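Local coordinates for protein monovalent Na+/H+ antiporter subunit C (Dietzia sp. DQ12-45-1b, PDB 7D3U) that probably serves as a small membrane subunit of the Mrp complex, a sodium pump that exchanges sodium ions for protons across the cell membrane, at residues S48-A52 / A61-D65; M23-I27 / L86-A90. All blocks are in the same frame, centred on the assembly; numbering follows the deposited sequence.

Contact 1: residues S48-A52 / A61-D65; sequences SRREA and ALTSD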
loop_
_atom_site.group_PDB
_atom_site.type_symbol
_atom_site.label_atom_id
_atom_site.label_comp_id
_atom_site.label_asym_id
_atom_site.label_seq_id
_atom_site.Cartn_x
_atom_site.Cartn_y
_atom_site.Cartn_z
ATOM N N SER C 48 2.244 -37.645 7.903
ATOM C CA SER C 48 2.302 -39.097 7.959
ATOM C C SER C 48 2.799 -39.597 9.305
ATOM O O SER C 48 2.872 -40.811 9.515
ATOM C CB SER C 48 3.198 -39.636 6.843
ATOM O OG SER C 48 4.536 -39.207 7.017
ATOM N N ARG C 49 3.150 -38.690 10.210
ATOM C CA ARG C 49 3.537 -39.017 11.577
ATOM C C ARG C 49 2.515 -38.367 12.499
ATOM O O ARG C 49 2.480 -37.139 12.624
ATOM C CB ARG C 49 4.952 -38.525 11.876
ATOM C CG ARG C 49 5.998 -39.033 10.902
ATOM C CD ARG C 49 7.290 -38.250 11.025
ATOM N NE ARG C 49 7.150 -36.890 10.516
ATOM C CZ ARG C 49 7.261 -36.560 9.235
ATOM N NH1 ARG C 49 7.516 -37.492 8.328
ATOM N NH2 ARG C 49 7.117 -35.298 8.860
ATOM N N ARG C 50 1.685 -39.186 13.140
ATOM C CA ARG C 50 0.532 -38.700 13.886
ATOM C C ARG C 50 0.741 -38.753 15.395
ATOM O O ARG C 50 -0.229 -38.668 16.153
ATOM C CB ARG C 50 -0.714 -39.494 13.496
ATOM C CG ARG C 50 -1.040 -39.448 12.014
ATOM C CD ARG C 50 -1.427 -38.050 11.584
ATOM N NE ARG C 50 -1.980 -38.022 10.235
ATOM C CZ ARG C 50 -3.262 -38.212 9.952
ATOM N NH1 ARG C 50 -4.129 -38.450 10.926
ATOM N NH2 ARG C 50 -3.680 -38.167 8.696
ATOM N N GLU C 51 1.981 -38.893 15.849
ATOM C CA GLU C 51 2.280 -38.938 17.272
ATOM C C GLU C 51 2.693 -37.557 17.758
ATOM O O GLU C 51 3.420 -36.837 17.070
ATOM C CB GLU C 51 3.382 -39.954 17.569
ATOM C CG GLU C 51 3.356 -40.487 18.990
ATOM C CD GLU C 51 4.231 -41.708 19.172
ATOM O OE1 GLU C 51 4.983 -42.047 18.234
ATOM O OE2 GLU C 51 4.169 -42.330 20.252
ATOM N N ALA C 52 2.219 -37.190 18.941
ATOM C CA ALA C 52 2.504 -35.868 19.472
ATOM C C ALA C 52 3.954 -35.792 19.943
ATOM O O ALA C 52 4.476 -36.758 20.505
ATOM C CB ALA C 52 1.561 -35.540 20.626
ATOM N N ALA C 61 10.783 -39.858 12.876
ATOM C CA ALA C 61 10.102 -40.647 11.853
ATOM C C ALA C 61 8.826 -41.298 12.372
ATOM O O ALA C 61 8.233 -42.130 11.677
ATOM C CB ALA C 61 11.027 -41.714 11.249
ATOM N N LEU C 62 8.391 -40.944 13.580
ATOM C CA LEU C 62 7.126 -41.412 14.126
ATOM C C LEU C 62 6.281 -40.314 14.755
ATOM O O LEU C 62 5.060 -40.485 14.842
ATOM C CB LEU C 62 7.366 -42.509 15.174
ATOM C CG LEU C 62 6.188 -43.435 15.478
ATOM C CD1 LEU C 62 5.684 -44.089 14.204
ATOM C CD2 LEU C 62 6.581 -44.483 16.504
ATOM N N THR C 63 6.873 -39.202 15.182
ATOM C CA THR C 63 6.139 -38.108 15.801
ATOM C C THR C 63 5.977 -36.948 14.829
ATOM O O THR C 63 6.808 -36.730 13.945
ATOM C CB THR C 63 6.842 -37.612 17.064
ATOM O OG1 THR C 63 7.898 -36.714 16.701
ATOM C CG2 THR C 63 7.411 -38.773 17.853
ATOM N N SER C 64 4.891 -36.201 15.008
ATOM C CA SER C 64 4.621 -35.050 14.161
ATOM C C SER C 64 5.680 -33.977 14.371
ATOM O O SER C 64 6.205 -33.796 15.473
ATOM C CB SER C 64 3.235 -34.483 14.456
ATOM O OG SER C 64 3.093 -33.178 13.923
ATOM N N ASP C 65 5.995 -33.262 13.298
ATOM C CA ASP C 65 7.020 -32.233 13.367
ATOM C C ASP C 65 6.522 -31.038 14.172
ATOM O O ASP C 65 5.342 -30.682 14.135
ATOM C CB ASP C 65 7.434 -31.810 11.959
ATOM C CG ASP C 65 8.580 -30.832 11.961
ATOM O OD1 ASP C 65 9.300 -30.771 12.977
ATOM O OD2 ASP C 65 8.751 -30.111 10.957
#
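Glu51 and Thr63 bring their CA atoms to within 4.2 Å where the two lengths of loop, 48-52 and 61-65, pass each other with end-to-end directions 54° apart. One hydrogen bond ties the backbones: the N-H of Ser64 donates to the carbonyl oxygen of Glu51, N to O 2.6 Å. Arg49 contributes a broad contact. Its CG stands anti to the carbonyl carbon and the chain bends at chi3 (-70°), so the aliphatic part runs over the backbone of Ala61 and Thr63; CD of Arg49 lies 3.3 Å from Thr63 O. That same oxygen sits at the edge of the guanidinium, near its plane and 3.4 Å from NE of Arg49. Farther along, Arg49 NH2 is 5.8 Å from OD2 of Asp65, too far for a salt bridge, though the opposite charges may still attract. The side chain of Glu51, extended beyond CG, crosses that of Leu62 at a slant, and its OE1 comes near Leu62 CG. On the backbone of Arg49, the carbonyl oxygen meets CB of Ser64 at 3.3 Å. Outside the two segments, Ser64 OG bonds Gln69 of the same chain, while Arg50, turned away from 61-65, reaches subunit A, with a salt bridge to its Asp602 and a hydrogen bond to its Pro597 O. Asp65 likewise bonds Ser710 of subunit A. The backbone bond thus closes an irregular loop, free of helix and strand, that links helix 24-44 to helix 66-90; that connection is folded back on itself and docked against subunit A.

Contact 2: residues M23-I27 / L86-A90; sequences MVRVI and LLVLA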
loop_
_atom_site.group_PDB
_atom_site.type_symbol
_atom_site.label_atom_id
_atom_site.label_comp_id
_atom_site.label_asym_id
_atom_site.label_seq_id
_atom_site.Cartn_x
_atom_site.Cartn_y
_atom_site.Cartn_z
ATOM N N MET C 23 -20.382 -7.673 5.642
ATOM C CA MET C 23 -19.026 -7.741 6.173
ATOM C C MET C 23 -18.816 -8.961 7.058
ATOM O O MET C 23 -17.709 -9.508 7.095
ATOM C CB MET C 23 -18.694 -6.471 6.949
ATOM C CG MET C 23 -17.218 -6.317 7.250
ATOM S SD MET C 23 -16.228 -6.282 5.748
ATOM C CE MET C 23 -14.584 -6.463 6.427
ATOM N N VAL C 24 -19.850 -9.404 7.774
ATOM C CA VAL C 24 -19.711 -10.612 8.579
ATOM C C VAL C 24 -19.608 -11.837 7.681
ATOM O O VAL C 24 -18.835 -12.762 7.954
ATOM C CB VAL C 24 -20.875 -10.727 9.578
ATOM C CG1 VAL C 24 -20.880 -12.093 10.237
ATOM C CG2 VAL C 24 -20.766 -9.644 10.629
ATOM N N ARG C 25 -20.376 -11.862 6.591
ATOM C CA ARG C 25 -20.265 -12.943 5.620
ATOM C C ARG C 25 -18.921 -12.943 4.906
ATOM O O ARG C 25 -18.613 -13.910 4.200
ATOM C CB ARG C 25 -21.400 -12.842 4.603
ATOM C CG ARG C 25 -21.780 -14.151 3.936
ATOM C CD ARG C 25 -23.175 -14.057 3.343
ATOM N NE ARG C 25 -23.429 -15.075 2.329
ATOM C CZ ARG C 25 -23.720 -16.343 2.599
ATOM N NH1 ARG C 25 -23.792 -16.756 3.855
ATOM N NH2 ARG C 25 -23.940 -17.198 1.611
ATOM N N VAL C 26 -18.123 -11.894 5.069
ATOM C CA VAL C 26 -16.758 -11.853 4.569
ATOM C C VAL C 26 -15.760 -12.258 5.647
ATOM O O VAL C 26 -14.770 -12.937 5.367
ATOM C CB VAL C 26 -16.451 -10.444 4.015
ATOM C CG1 VAL C 26 -14.960 -10.210 3.919
ATOM C CG2 VAL C 26 -17.106 -10.257 2.660
ATOM N N ILE C 27 -16.020 -11.858 6.891
ATOM C CA ILE C 27 -15.177 -12.282 8.002
ATOM C C ILE C 27 -15.255 -13.789 8.188
ATOM O O ILE C 27 -14.266 -14.428 8.561
ATOM C CB ILE C 27 -15.573 -11.524 9.281
ATOM C CG1 ILE C 27 -15.263 -10.038 9.121
ATOM C CG2 ILE C 27 -14.843 -12.078 10.487
ATOM C CD1 ILE C 27 -15.969 -9.165 10.121
ATOM N N LEU C 86 -11.543 -7.023 12.429
ATOM C CA LEU C 86 -12.513 -6.970 11.340
ATOM C C LEU C 86 -13.938 -6.969 11.877
ATOM O O LEU C 86 -14.810 -6.264 11.352
ATOM C CB LEU C 86 -12.295 -8.144 10.387
ATOM C CG LEU C 86 -11.230 -7.934 9.313
ATOM C CD1 LEU C 86 -11.107 -9.165 8.432
ATOM C CD2 LEU C 86 -11.551 -6.709 8.483
ATOM N N LEU C 87 -14.189 -7.736 12.939
ATOM C CA LEU C 87 -15.524 -7.779 13.522
ATOM C C LEU C 87 -15.894 -6.446 14.153
ATOM O O LEU C 87 -17.035 -5.990 14.022
ATOM C CB LEU C 87 -15.613 -8.904 14.549
ATOM C CG LEU C 87 -15.618 -10.312 13.960
ATOM C CD1 LEU C 87 -15.243 -11.326 15.019
ATOM C CD2 LEU C 87 -16.971 -10.635 13.359
ATOM N N VAL C 88 -14.950 -5.804 14.846
ATOM C CA VAL C 88 -15.264 -4.490 15.395
ATOM C C VAL C 88 -15.367 -3.450 14.284
ATOM O O VAL C 88 -16.034 -2.424 14.458
ATOM C CB VAL C 88 -14.237 -4.066 16.464
ATOM C CG1 VAL C 88 -12.875 -3.879 15.862
ATOM C CG2 VAL C 88 -14.687 -2.810 17.179
ATOM N N LEU C 89 -14.741 -3.697 13.129
ATOM C CA LEU C 89 -14.965 -2.840 11.970
ATOM C C LEU C 89 -16.355 -3.038 11.388
ATOM O O LEU C 89 -16.907 -2.119 10.774
ATOM C CB LEU C 89 -13.924 -3.122 10.888
ATOM C CG LEU C 89 -12.586 -2.390 10.895
ATOM C CD1 LEU C 89 -12.043 -2.332 9.484
ATOM C CD2 LEU C 89 -12.721 -0.999 11.470
ATOM N N ALA C 90 -16.930 -4.229 11.559
ATOM C CA ALA C 90 -18.221 -4.524 10.949
ATOM C C ALA C 90 -19.376 -3.765 11.590
ATOM O O ALA C 90 -20.443 -3.669 10.977
ATOM C CB ALA C 90 -18.498 -6.025 11.012
#
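Ile27 is the main projection: its side chain points at helix 66-90 and lies along Leu86, the two running past each other in opposite directions, and its tip sits among Leu86, Leu87 and Ala90. With CG1 anti to the carbonyl carbon (chi1 -66°), the chain carries CD1 onto the backbone between Leu86 and Leu87, 3.4 Å from Leu86 O, and to 4.1 Å from Ala90 CB. Lower on the same side chain, CG1 rests 3.7 Å from Leu86 CB. Leu87 closes the flank of this seat obliquely: its CD2 meets Ile27 CD1 at 3.7 Å and also touches the CG2 branch. The small methyl of Ala90, one turn after Leu86, leaves a shallow place for Met23, whose CG comes to 4.0 Å from Ala90 CB. Met23 then bends at chi2 (59°), which turns its terminal CE toward Leu86 and sets it 3.7 Å from CD2 of that residue; the two side chains cross at about a right angle. Val24 adds a lighter touch, CG2 to Ala90 CB at 4.3 Å. Around this core, Leu87 packs on Ile663 of subunit A, and Met23 and Leu86 pack on Arg164 and Ile167 of subunit D, respectively. Side chain meets side chain only through carbon atoms, and Ile27 also rests on the backbone, so the ends of helices 24-44 and 66-90 are probably held here by shape and burial of apolar surface.

Contact 1 and contact 2 lie at opposite ends of the same helix pair, their centres 37 Å apart and their nearest atoms about 26 Å from each other. Along the chain the order is 23-27, 48-52, 61-65, 86-90: helix 24-44 starts within contact 2 and leads toward contact 1, and helix 66-90 returns. The pair is therefore fastened at both of its ends. Both ends meet subunit A, and the contact 2 end packs on subunit D as well, consistent with a helix pair lying, with helix 2-17, against its partner subunits in the Mrp complex, within a fold related to chain 4L of NADH-ubiquinone oxidoreductase.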